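Local atomic coordinates of Lmo1499 protein (Listeria monocytogenes, PDB entry 4IIW), a protein that probably acts as a membrane-bound lytic transglycosylase that cleaves nascent peptidoglycan strands endolytically and so terminates their elongation. Residues V106-P114 with A123-P131. Residues are numbered along the deposited sequence; the frame is centred on the assembly and turned at random.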
ATOM      1  N   VAL B 106      -1.549  15.419  26.718  1.00 76.35           N
ATOM      2  CA  VAL B 106      -2.550  15.799  27.719  1.00 74.25           C
ATOM      3  C   VAL B 106      -1.995  16.761  28.755  1.00 70.15           C
ATOM      4  O   VAL B 106      -1.132  16.375  29.540  1.00 66.23           O
ATOM      5  CB  VAL B 106      -3.040  14.563  28.524  1.00 74.84           C
ATOM      6  CG1 VAL B 106      -3.847  14.993  29.743  1.00 70.20           C
ATOM      7  CG2 VAL B 106      -3.831  13.612  27.647  1.00 77.30           C
ATOM      8  N   ALA B 107      -2.507  17.993  28.750  1.00 70.02           N
ATOM      9  CA  ALA B 107      -2.102  19.045  29.705  1.00 68.61           C
ATOM     10  C   ALA B 107      -3.072  19.092  30.883  1.00 66.71           C
ATOM     11  O   ALA B 107      -4.213  19.511  30.717  1.00 68.62           O
ATOM     12  CB  ALA B 107      -2.078  20.414  29.000  1.00 69.00           C
ATOM     13  N   PRO B 108      -2.633  18.672  32.072  1.00 65.12           N
ATOM     14  CA  PRO B 108      -3.533  18.677  33.242  1.00 64.43           C
ATOM     15  C   PRO B 108      -4.152  20.036  33.559  1.00 62.86           C
ATOM     16  O   PRO B 108      -3.460  21.059  33.554  1.00 59.81           O
ATOM     17  CB  PRO B 108      -2.625  18.238  34.409  1.00 62.52           C
ATOM     18  CG  PRO B 108      -1.492  17.513  33.787  1.00 64.26           C
ATOM     19  CD  PRO B 108      -1.322  18.067  32.374  1.00 66.09           C
ATOM     20  N   ALA B 109      -5.452  20.041  33.832  1.00 64.84           N
ATOM     21  CA  ALA B 109      -6.143  21.279  34.181  1.00 64.74           C
ATOM     22  C   ALA B 109      -5.531  21.877  35.439  1.00 61.88           C
ATOM     23  O   ALA B 109      -5.368  23.081  35.530  1.00 61.06           O
ATOM     24  CB  ALA B 109      -7.632  21.031  34.383  1.00 66.21           C
ATOM     25  N   LYS B 110      -5.163  21.021  36.392  1.00 61.99           N
ATOM     26  CA  LYS B 110      -4.577  21.479  37.666  1.00 60.01           C
ATOM     27  C   LYS B 110      -3.230  20.816  37.951  1.00 57.63           C
ATOM     28  O   LYS B 110      -2.905  19.786  37.374  1.00 57.51           O
ATOM     29  CB  LYS B 110      -5.553  21.187  38.821  1.00 60.70           C
ATOM     30  CG  LYS B 110      -6.933  21.840  38.644  1.00 65.27           C
ATOM     31  CD  LYS B 110      -7.914  21.359  39.693  1.00 69.43           C
ATOM     32  CE  LYS B 110      -9.278  22.006  39.532  1.00 72.83           C
ATOM     33  NZ  LYS B 110     -10.232  21.509  40.577  1.00 77.05           N
ATOM     34  N   LEU B 111      -2.456  21.428  38.847  1.00 54.96           N
ATOM     35  CA  LEU B 111      -1.149  20.902  39.248  1.00 53.36           C
ATOM     36  C   LEU B 111      -1.287  20.107  40.542  1.00 53.36           C
ATOM     37  O   LEU B 111      -1.436  20.699  41.607  1.00 54.99           O
ATOM     38  CB  LEU B 111      -0.179  22.047  39.442  1.00 50.51           C
ATOM     39  CG  LEU B 111       1.249  21.700  39.828  1.00 51.02           C
ATOM     40  CD1 LEU B 111       1.851  20.590  38.942  1.00 51.84           C
ATOM     41  CD2 LEU B 111       2.082  22.987  39.753  1.00 49.52           C
ATOM     42  N   VAL B 112      -1.265  18.774  40.447  1.00 53.23           N
ATOM     43  CA  VAL B 112      -1.412  17.917  41.615  1.00 52.91           C
ATOM     44  C   VAL B 112      -0.051  17.414  42.095  1.00 52.65           C
ATOM     45  O   VAL B 112       0.716  16.875  41.319  1.00 54.27           O
ATOM     46  CB  VAL B 112      -2.310  16.699  41.309  1.00 55.66           C
ATOM     47  CG1 VAL B 112      -2.553  15.884  42.575  1.00 52.62           C
ATOM     48  CG2 VAL B 112      -3.640  17.151  40.687  1.00 54.56           C
ATOM     49  N   ILE B 113       0.246  17.604  43.375  1.00 51.51           N
ATOM     50  CA  ILE B 113       1.514  17.144  43.951  1.00 50.74           C
ATOM     51  C   ILE B 113       1.218  16.136  45.072  1.00 51.87           C
ATOM     52  O   ILE B 113       0.759  16.511  46.153  1.00 50.89           O
ATOM     53  CB  ILE B 113       2.353  18.317  44.522  1.00 48.70           C
ATOM     54  CG1 ILE B 113       2.647  19.361  43.431  1.00 48.08           C
ATOM     55  CG2 ILE B 113       3.641  17.795  45.095  1.00 42.82           C
ATOM     56  CD1 ILE B 113       3.454  18.833  42.256  1.00 49.18           C
ATOM     57  N   PRO B 114       1.463  14.857  44.818  1.00 52.23           N
ATOM     58  CA  PRO B 114       1.187  13.867  45.840  1.00 53.61           C
ATOM     59  C   PRO B 114       2.257  13.753  46.930  1.00 53.44           C
ATOM     60  O   PRO B 114       3.357  14.301  46.812  1.00 51.73           O
ATOM     61  CB  PRO B 114       1.133  12.542  45.051  1.00 56.22           C
ATOM     62  CG  PRO B 114       1.328  12.890  43.585  1.00 55.56           C
ATOM     63  CD  PRO B 114       1.975  14.247  43.585  1.00 55.35           C
ATOM     64  N   ALA B 123       9.206  18.528  39.952  1.00 52.16           N
ATOM     65  CA  ALA B 123       9.638  19.260  38.767  1.00 54.02           C
ATOM     66  C   ALA B 123       8.931  18.746  37.502  1.00 55.57           C
ATOM     67  O   ALA B 123       8.602  19.531  36.606  1.00 54.81           O
ATOM     68  CB  ALA B 123      11.143  19.188  38.619  1.00 55.23           C
ATOM     69  N   ASP B 124       8.698  17.432  37.444  1.00 57.72           N
ATOM     70  CA  ASP B 124       7.992  16.801  36.318  1.00 60.31           C
ATOM     71  C   ASP B 124       6.537  17.247  36.289  1.00 59.58           C
ATOM     72  O   ASP B 124       6.024  17.641  35.253  1.00 61.93           O
ATOM     73  CB  ASP B 124       7.995  15.272  36.435  1.00 62.08           C
ATOM     74  CG  ASP B 124       9.379  14.655  36.304  1.00 65.69           C
ATOM     75  OD1 ASP B 124      10.188  15.098  35.460  1.00 67.62           O
ATOM     76  OD2 ASP B 124       9.636  13.675  37.027  1.00 71.84           O
ATOM     77  N   ARG B 125       5.864  17.178  37.430  1.00 57.96           N
ATOM     78  CA  ARG B 125       4.465  17.560  37.477  1.00 57.40           C
ATOM     79  C   ARG B 125       4.340  19.026  37.057  1.00 56.99           C
ATOM     80  O   ARG B 125       3.416  19.386  36.306  1.00 57.86           O
ATOM     81  CB  ARG B 125       3.864  17.292  38.858  1.00 56.49           C
ATOM     82  CG  ARG B 125       3.967  15.813  39.300  1.00 59.33           C
ATOM     83  CD  ARG B 125       3.069  14.870  38.501  1.00 64.12           C
ATOM     84  NE  ARG B 125       1.749  14.703  39.111  1.00 65.52           N
ATOM     85  CZ  ARG B 125       1.246  13.550  39.563  1.00 69.56           C
ATOM     86  NH1 ARG B 125       0.032  13.525  40.102  1.00 72.87           N
ATOM     87  NH2 ARG B 125       1.923  12.416  39.451  1.00 72.99           N
ATOM     88  N   ILE B 126       5.290  19.856  37.498  1.00 54.78           N
ATOM     89  CA  ILE B 126       5.297  21.275  37.132  1.00 53.27           C
ATOM     90  C   ILE B 126       5.446  21.470  35.619  1.00 56.44           C
ATOM     91  O   ILE B 126       4.685  22.229  35.020  1.00 56.89           O
ATOM     92  CB  ILE B 126       6.416  22.069  37.849  1.00 51.13           C
ATOM     93  CG1 ILE B 126       6.063  22.259  39.325  1.00 48.09           C
ATOM     94  CG2 ILE B 126       6.585  23.431  37.183  1.00 46.89           C
ATOM     95  CD1 ILE B 126       7.175  22.921  40.203  1.00 45.24           C
ATOM     96  N   VAL B 127       6.436  20.804  35.015  1.00 58.17           N
ATOM     97  CA  VAL B 127       6.673  20.900  33.555  1.00 60.83           C
ATOM     98  C   VAL B 127       5.480  20.390  32.757  1.00 61.90           C
ATOM     99  O   VAL B 127       5.076  21.018  31.787  1.00 64.09           O
ATOM    100  CB  VAL B 127       8.002  20.189  33.127  1.00 63.14           C
ATOM    101  CG1 VAL B 127       7.878  19.476  31.780  1.00 66.69           C
ATOM    102  CG2 VAL B 127       9.160  21.193  33.155  1.00 62.05           C
ATOM    103  N   ALA B 128       4.913  19.263  33.175  1.00 60.87           N
ATOM    104  CA  ALA B 128       3.733  18.715  32.525  1.00 62.44           C
ATOM    105  C   ALA B 128       2.563  19.723  32.548  1.00 62.47           C
ATOM    106  O   ALA B 128       1.804  19.827  31.594  1.00 65.39           O
ATOM    107  CB  ALA B 128       3.322  17.427  33.206  1.00 60.53           C
ATOM    108  N   TYR B 129       2.436  20.458  33.646  1.00 60.72           N
ATOM    109  CA  TYR B 129       1.347  21.423  33.834  1.00 61.15           C
ATOM    110  C   TYR B 129       1.586  22.755  33.133  1.00 62.12           C
ATOM    111  O   TYR B 129       0.646  23.343  32.600  1.00 62.05           O
ATOM    112  CB  TYR B 129       1.113  21.659  35.342  1.00 58.84           C
ATOM    113  CG  TYR B 129       0.242  22.853  35.699  1.00 58.61           C
ATOM    114  CD1 TYR B 129       0.814  24.063  36.067  1.00 60.39           C
ATOM    115  CD2 TYR B 129      -1.138  22.762  35.700  1.00 60.81           C
ATOM    116  CE1 TYR B 129       0.036  25.151  36.413  1.00 61.28           C
ATOM    117  CE2 TYR B 129      -1.928  23.852  36.035  1.00 62.70           C
ATOM    118  CZ  TYR B 129      -1.330  25.045  36.395  1.00 63.51           C
ATOM    119  OH  TYR B 129      -2.101  26.138  36.744  1.00 64.46           O
ATOM    120  N   GLN B 130       2.829  23.238  33.166  1.00 62.61           N
ATOM    121  CA  GLN B 130       3.194  24.500  32.526  1.00 63.74           C
ATOM    122  C   GLN B 130       4.326  24.141  31.552  1.00 65.77           C
ATOM    123  O   GLN B 130       5.502  24.297  31.872  1.00 65.35           O
ATOM    124  CB  GLN B 130       3.614  25.540  33.581  1.00 61.45           C
ATOM    125  CG  GLN B 130       3.290  27.034  33.247  1.00 63.07           C
ATOM    126  CD  GLN B 130       4.136  27.645  32.125  1.00 68.20           C
ATOM    127  OE1 GLN B 130       4.181  27.136  30.988  1.00 75.01           O
ATOM    128  NE2 GLN B 130       4.771  28.780  32.428  1.00 65.85           N
ATOM    129  N   PRO B 131       3.960  23.657  30.356  1.00 68.68           N
ATOM    130  CA  PRO B 131       4.909  23.172  29.328  1.00 72.32           C
ATOM    131  C   PRO B 131       5.950  24.177  28.835  1.00 73.76           C
ATOM    132  O   PRO B 131       7.023  23.768  28.419  1.00 75.87           O
ATOM    133  CB  PRO B 131       3.999  22.738  28.178  1.00 74.66           C
ATOM    134  CG  PRO B 131       2.785  23.574  28.329  1.00 74.98           C
ATOM    135  CD  PRO B 131       2.596  23.792  29.822  1.00 69.69           C
TER
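Pro108 and Tyr129 bring the two backbones closest, their CA atoms 5.6 Å apart, where the chain of 106-114 bends round the last turn of helix 119-129 before crossing the helix, broadly against its direction, as the short strand 111-112. Leu111 carries the contact. Its CB sits over the centre of the Tyr129 ring, 3.9 Å from the centroid and 13° off the normal, a CH-pi contact on the ring face. With CG anti to the backbone N (chi1 -179°), the leucine reaches past the ring to the helix: Leu111 CD1 lies 3.8 Å from Tyr129 CB and also packs on the Arg125 carbonyl, while Leu111 CD2 meets CG1 of Ile126 at 4.1 Å. The tyrosine is bounded on another side by the bend itself, for Ala109 O lies at the ring edge, in its plane, 3.6 Å from Tyr129 CE2. Earlier in the bend, Pro108 CD rests 3.7 Å from Ala128 O.

At the far end of the strand, Arg125 bends at chi2 and chi3 and lays its guanidinium beside the chain. Arg125 NE makes a weak, bent hydrogen bond to Val112 O (3.3 Å, 127° at the hydrogen), and the ring of Pro114 covers the rim of one guanidinium face. The aliphatic root of the arginine is used too: Arg125 CB is 3.8 Å from Ile113 CD1.

Leu111 and Ile113 also pair by backbone hydrogen bonds with Tyr181 and Ala179. Leu111 and Ile126 continue onto Ile193 of helix 190-204. The arrangement is a short two-stranded antiparallel sheet between strands distant in sequence, 111-112 and 180-181, with helix 119-129 packed against strand 111-112; within the YceG-like family region it lies away from Glu232, which is predicted to be important for catalysis.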